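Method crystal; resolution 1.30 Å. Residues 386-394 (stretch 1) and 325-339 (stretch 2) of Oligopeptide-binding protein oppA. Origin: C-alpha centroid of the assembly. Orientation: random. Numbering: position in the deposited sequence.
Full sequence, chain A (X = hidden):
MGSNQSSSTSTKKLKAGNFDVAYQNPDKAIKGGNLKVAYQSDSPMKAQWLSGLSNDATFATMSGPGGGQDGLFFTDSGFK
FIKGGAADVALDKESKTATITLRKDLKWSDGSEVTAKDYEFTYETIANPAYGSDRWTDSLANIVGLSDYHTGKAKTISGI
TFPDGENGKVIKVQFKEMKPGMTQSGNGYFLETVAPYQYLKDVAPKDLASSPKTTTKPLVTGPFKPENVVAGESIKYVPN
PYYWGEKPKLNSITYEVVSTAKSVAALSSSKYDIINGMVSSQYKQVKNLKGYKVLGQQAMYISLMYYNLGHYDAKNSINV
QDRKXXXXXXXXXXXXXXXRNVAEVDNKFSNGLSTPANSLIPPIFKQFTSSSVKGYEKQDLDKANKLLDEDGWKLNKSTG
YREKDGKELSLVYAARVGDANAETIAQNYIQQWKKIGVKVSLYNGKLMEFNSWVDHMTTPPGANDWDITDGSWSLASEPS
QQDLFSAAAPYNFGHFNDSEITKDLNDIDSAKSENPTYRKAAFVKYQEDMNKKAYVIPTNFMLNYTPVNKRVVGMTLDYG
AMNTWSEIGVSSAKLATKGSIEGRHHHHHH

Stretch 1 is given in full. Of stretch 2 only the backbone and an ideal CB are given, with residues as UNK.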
# COMPACT_ATOMS: atom_id res chain seq x y z
N LYS A 386 -14.03 31.78 -2.89
CA LYS A 386 -13.29 32.91 -2.29
C LYS A 386 -11.78 32.75 -2.55
O LYS A 386 -11.16 33.66 -2.94
CB LYS A 386 -13.61 32.99 -0.79
CG LYS A 386 -12.90 34.15 -0.08
CD LYS A 386 -13.36 34.21 1.39
CE LYS A 386 -12.64 35.23 2.20
NZ LYS A 386 -11.52 34.65 2.73
N LEU A 387 -11.24 31.54 -2.29
CA LEU A 387 -9.82 31.26 -2.49
C LEU A 387 -9.40 31.54 -3.92
O LEU A 387 -8.37 32.08 -4.15
CB LEU A 387 -9.50 29.79 -2.12
CG LEU A 387 -9.46 29.52 -0.61
CD1 LEU A 387 -9.53 28.03 -0.37
CD2 LEU A 387 -8.11 30.02 0.01
N LEU A 388 -10.24 31.13 -4.86
CA LEU A 388 -9.93 31.30 -6.28
C LEU A 388 -10.02 32.79 -6.69
O LEU A 388 -9.18 33.25 -7.39
CB LEU A 388 -10.87 30.41 -7.14
CG LEU A 388 -10.53 28.89 -6.97
CD1 LEU A 388 -11.64 28.07 -7.65
CD2 LEU A 388 -9.14 28.62 -7.56
N ASP A 389 -11.05 33.48 -6.21
CA ASP A 389 -11.21 34.93 -6.46
C ASP A 389 -9.97 35.67 -5.93
O ASP A 389 -9.40 36.44 -6.62
CB ASP A 389 -12.44 35.50 -5.72
CG ASP A 389 -13.72 35.30 -6.44
OD1 ASP A 389 -13.71 34.92 -7.61
OD2 ASP A 389 -14.72 35.47 -5.82
N GLU A 390 -9.59 35.37 -4.69
CA GLU A 390 -8.41 36.00 -4.02
C GLU A 390 -7.10 35.75 -4.75
O GLU A 390 -6.22 36.55 -4.70
CB GLU A 390 -8.31 35.55 -2.55
CG GLU A 390 -9.39 36.09 -1.64
CD GLU A 390 -9.36 35.53 -0.26
OE1 GLU A 390 -8.73 34.51 0.02
OE2 GLU A 390 -10.03 36.12 0.55
N ASP A 391 -6.99 34.62 -5.44
CA ASP A 391 -5.78 34.24 -6.16
C ASP A 391 -5.76 34.67 -7.62
O ASP A 391 -4.92 34.34 -8.33
CB ASP A 391 -5.55 32.70 -6.03
CG ASP A 391 -4.14 32.28 -6.35
OD1 ASP A 391 -3.22 32.86 -5.88
OD2 ASP A 391 -3.98 31.42 -7.17
N GLY A 392 -6.72 35.46 -8.04
CA GLY A 392 -6.71 35.98 -9.40
C GLY A 392 -7.27 35.09 -10.48
O GLY A 392 -7.03 35.30 -11.61
N TRP A 393 -7.96 34.02 -10.09
CA TRP A 393 -8.60 33.12 -11.05
C TRP A 393 -10.05 33.64 -11.23
O TRP A 393 -10.92 33.19 -10.57
CB TRP A 393 -8.52 31.67 -10.53
CG TRP A 393 -7.17 31.02 -10.70
CD1 TRP A 393 -6.19 30.89 -9.76
CD2 TRP A 393 -6.63 30.51 -11.92
NE1 TRP A 393 -5.09 30.32 -10.32
CE2 TRP A 393 -5.31 30.07 -11.64
CE3 TRP A 393 -7.12 30.41 -13.22
CZ2 TRP A 393 -4.50 29.51 -12.58
CZ3 TRP A 393 -6.31 29.85 -14.18
CH2 TRP A 393 -4.99 29.39 -13.84
N LYS A 394 -10.21 34.61 -12.12
CA LYS A 394 -11.48 35.33 -12.29
C LYS A 394 -12.44 34.56 -13.16
O LYS A 394 -12.08 34.07 -14.16
CB LYS A 394 -11.16 36.67 -12.93
CG LYS A 394 -12.40 37.57 -13.13
CD LYS A 394 -11.95 38.99 -13.66
CE LYS A 394 -13.15 39.74 -14.31
NZ LYS A 394 -14.21 40.04 -13.34
N UNK A 325 1.87 24.07 -13.93
CA UNK A 325 0.44 23.76 -13.86
C UNK A 325 -0.29 24.78 -12.93
O UNK A 325 0.29 25.23 -12.02
CB UNK A 325 0.24 22.33 -13.36
N UNK A 326 -1.58 25.05 -13.17
CA UNK A 326 -2.33 25.86 -12.21
C UNK A 326 -2.28 25.30 -10.77
O UNK A 326 -2.43 26.01 -9.82
CB UNK A 326 -3.79 25.97 -12.67
N UNK A 327 -2.07 23.98 -10.67
CA UNK A 327 -1.94 23.33 -9.36
C UNK A 327 -0.72 23.72 -8.56
O UNK A 327 -0.63 23.36 -7.45
CB UNK A 327 -1.92 21.81 -9.55
N UNK A 328 0.21 24.47 -9.17
CA UNK A 328 1.29 25.11 -8.43
C UNK A 328 0.73 26.14 -7.46
O UNK A 328 1.40 26.48 -6.58
CB UNK A 328 2.29 25.77 -9.39
N UNK A 329 -0.46 26.66 -7.71
CA UNK A 329 -1.09 27.70 -6.84
C UNK A 329 -1.75 26.97 -5.65
O UNK A 329 -2.70 26.25 -5.82
CB UNK A 329 -2.12 28.53 -7.61
N UNK A 330 -1.20 27.19 -4.46
CA UNK A 330 -1.77 26.65 -3.23
C UNK A 330 -3.29 26.88 -3.08
O UNK A 330 -3.98 26.03 -2.70
CB UNK A 330 -1.05 27.27 -2.03
N UNK A 331 -3.77 28.07 -3.41
CA UNK A 331 -5.23 28.35 -3.34
C UNK A 331 -6.05 27.43 -4.22
O UNK A 331 -7.12 27.09 -3.89
CB UNK A 331 -5.51 29.80 -3.74
N UNK A 332 -5.52 27.13 -5.42
CA UNK A 332 -6.20 26.19 -6.33
C UNK A 332 -6.32 24.76 -5.74
O UNK A 332 -7.32 24.18 -5.77
CB UNK A 332 -5.44 26.13 -7.66
N UNK A 333 -5.21 24.28 -5.22
CA UNK A 333 -5.17 22.93 -4.57
C UNK A 333 -6.19 22.84 -3.43
O UNK A 333 -6.90 21.93 -3.33
CB UNK A 333 -3.77 22.63 -4.03
N UNK A 334 -6.21 23.87 -2.59
CA UNK A 334 -7.13 23.91 -1.46
C UNK A 334 -8.59 24.00 -1.93
O UNK A 334 -9.43 23.29 -1.45
CB UNK A 334 -6.79 25.09 -0.55
N UNK A 335 -8.83 24.86 -2.93
CA UNK A 335 -10.20 25.10 -3.43
C UNK A 335 -10.81 23.79 -4.00
O UNK A 335 -11.92 23.46 -3.75
CB UNK A 335 -10.19 26.19 -4.50
N UNK A 336 -9.99 23.07 -4.75
CA UNK A 336 -10.44 21.83 -5.40
C UNK A 336 -10.80 20.78 -4.31
O UNK A 336 -11.70 20.05 -4.44
CB UNK A 336 -9.36 21.29 -6.34
N UNK A 337 -10.04 20.79 -3.21
CA UNK A 337 -10.36 19.96 -2.03
C UNK A 337 -11.67 20.36 -1.33
O UNK A 337 -12.48 19.56 -1.08
CB UNK A 337 -9.21 20.04 -1.02
N UNK A 338 -11.84 21.67 -1.12
CA UNK A 338 -13.08 22.16 -0.45
C UNK A 338 -14.35 21.94 -1.27
O UNK A 338 -15.41 21.88 -0.73
CB UNK A 338 -12.95 23.65 -0.15
N UNK A 339 -14.21 21.85 -2.57
CA UNK A 339 -15.41 21.75 -3.48
C UNK A 339 -15.99 20.32 -3.50
O UNK A 339 -17.10 20.13 -3.84
CB UNK A 339 -15.03 22.16 -4.91

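Position 325 is out of reach of stretch 1, so its choice is open. It is Thr325.

At 326 CA-to-CB points toward stretch 1, and the ideal CB lies 3.6 Å from Trp393 CZ2. A compact apolar residue would suit, and phi of -54° also admits proline. The residue is Pro326; its CB packs 3.8 Å from Trp393 CZ2.

Position 327 points away and 328 is out of reach, so many side chains fit. They are Leu327 and Gln328.

Position 329 directly precedes a helix and points toward stretch 1. Its ideal CB is 4.4 Å from Trp393 NE1, a donor, and 3.5 Å from Asp391 OD2, an acceptor. The indole asks for an acceptor; Asn, Ser, Thr or Asp could serve, although the nearby carboxylate disfavours Asp. The residue is Asp329. Trp393 NE1 donates to Asp329 OD2 at 2.9 Å, near the ring plane. Asp329 OD2 and Asp391 OD2, two like charges, are 3.3 Å apart. Water 1 donates to both Asp329 OD1 (3.1 Å) and Asp391 OD1 (2.7 Å).

Position 330 points sideways, with nothing of stretch 1 near its ideal CB. Many residues fit; it is Gln330.

Position 331 points toward stretch 1. Leu387 O, in the last turn of its helix, takes a weak backbone bond from Asp391 N. It lies 3.7 Å from the ideal CB, so a short donor such as Asn or Ser could reach it. The residue is Asn331. Its ND2 donates to Leu387 O at 2.9 Å and to water 3, which donates to Glu390 OE1.

At 332 the direction is sideways, but Leu388 CD2 and the indole are near. A medium apolar side chain fits: Val or Ile. It is Val332, with CG2 3.8 Å from Leu388 CD2 and 3.6 Å from Trp393 CD1.

Position 333 is out of reach, so many side chains fit. It is Arg333.

Position 334 faces Leu387 CD1, 4.0 Å from the ideal CB. Apolar or long polar residues would do. It is Gln334, with OE1 3.8 Å from Leu387 CD2.

At 335 the ideal CB is already 3.7 Å from Leu388 CG, so a small residue suits. It is Ala335; CB lies 3.6 Å from Leu388 CG.

Position 336 points sideways, with no stretch 1 atom near its ideal CB. Many residues fit; it is Ile336.

At 337 an ideal CB would be crowded by the backbone O of Gln334, 3.3 Å away, which favours glycine. It is Gly337.

Position 338 points toward stretch 1 but needs length to reach it. A large side chain suits: Tyr338, with CD2 3.9 Å from Leu387 CD1. Leu387 thus sits among Asn331, Gln334, Ala335 and Tyr338.

Position 339 is out of reach and open in choice; it is Ala339.

Stretch 2 (325-339) TPLQDQNVRQAIGYA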
# COMPACT_ATOMS: atom_id res chain seq x y z
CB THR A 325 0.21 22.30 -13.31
OG1 THR A 325 -1.16 22.08 -13.02
CG2 THR A 325 1.03 21.97 -12.02
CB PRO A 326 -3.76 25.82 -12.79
CG PRO A 326 -3.53 25.73 -14.31
CD PRO A 326 -2.41 24.71 -14.35
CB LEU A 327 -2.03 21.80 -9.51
CG LEU A 327 -3.45 21.34 -9.93
CD1 LEU A 327 -3.39 19.85 -10.43
CD2 LEU A 327 -4.48 21.51 -8.86
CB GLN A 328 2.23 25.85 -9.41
CG GLN A 328 3.09 24.99 -10.33
CD GLN A 328 3.82 25.85 -11.41
OE1 GLN A 328 3.28 26.23 -12.41
NE2 GLN A 328 5.09 26.10 -11.16
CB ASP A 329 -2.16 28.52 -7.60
CG ASP A 329 -1.58 29.53 -8.65
OD1 ASP A 329 -0.50 30.02 -8.41
OD2 ASP A 329 -2.27 29.88 -9.58
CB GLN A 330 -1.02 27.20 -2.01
CG GLN A 330 -1.38 26.55 -0.71
CD GLN A 330 -0.35 26.94 0.35
OE1 GLN A 330 0.34 27.93 0.21
NE2 GLN A 330 -0.35 26.28 1.40
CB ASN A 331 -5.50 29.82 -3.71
CG ASN A 331 -5.23 30.77 -2.54
OD1 ASN A 331 -4.37 30.54 -1.78
ND2 ASN A 331 -6.00 31.83 -2.44
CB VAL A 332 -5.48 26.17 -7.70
CG1 VAL A 332 -6.15 25.17 -8.67
CG2 VAL A 332 -5.58 27.60 -8.34
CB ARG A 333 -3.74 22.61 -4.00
CG ARG A 333 -2.70 22.51 -5.18
CD ARG A 333 -1.35 21.89 -4.73
NE ARG A 333 -0.75 22.56 -3.55
CZ ARG A 333 0.12 23.56 -3.61
NH1 ARG A 333 0.48 24.08 -4.77
NH2 ARG A 333 0.62 24.10 -2.51
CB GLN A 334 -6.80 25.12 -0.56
CG GLN A 334 -5.43 24.97 0.23
CD GLN A 334 -5.12 26.19 1.04
OE1 GLN A 334 -5.78 27.17 0.92
NE2 GLN A 334 -4.15 26.09 1.92
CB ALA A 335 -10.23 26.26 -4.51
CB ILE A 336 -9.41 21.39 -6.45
CG1 ILE A 336 -9.46 22.36 -7.64
CG2 ILE A 336 -9.65 19.90 -6.93
CD1 ILE A 336 -8.32 22.16 -8.69
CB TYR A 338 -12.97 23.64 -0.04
CG TYR A 338 -12.08 23.87 1.17
CD1 TYR A 338 -12.38 23.29 2.39
CD2 TYR A 338 -10.94 24.67 1.09
CE1 TYR A 338 -11.56 23.48 3.53
CE2 TYR A 338 -10.12 24.88 2.21
CZ TYR A 338 -10.45 24.27 3.42
OH TYR A 338 -9.64 24.48 4.50
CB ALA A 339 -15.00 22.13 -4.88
O HOH W 1 -0.72 32.64 -6.86
O HOH W 2 -2.13 30.29 -4.43
O HOH W 3 -6.17 33.74 -0.21
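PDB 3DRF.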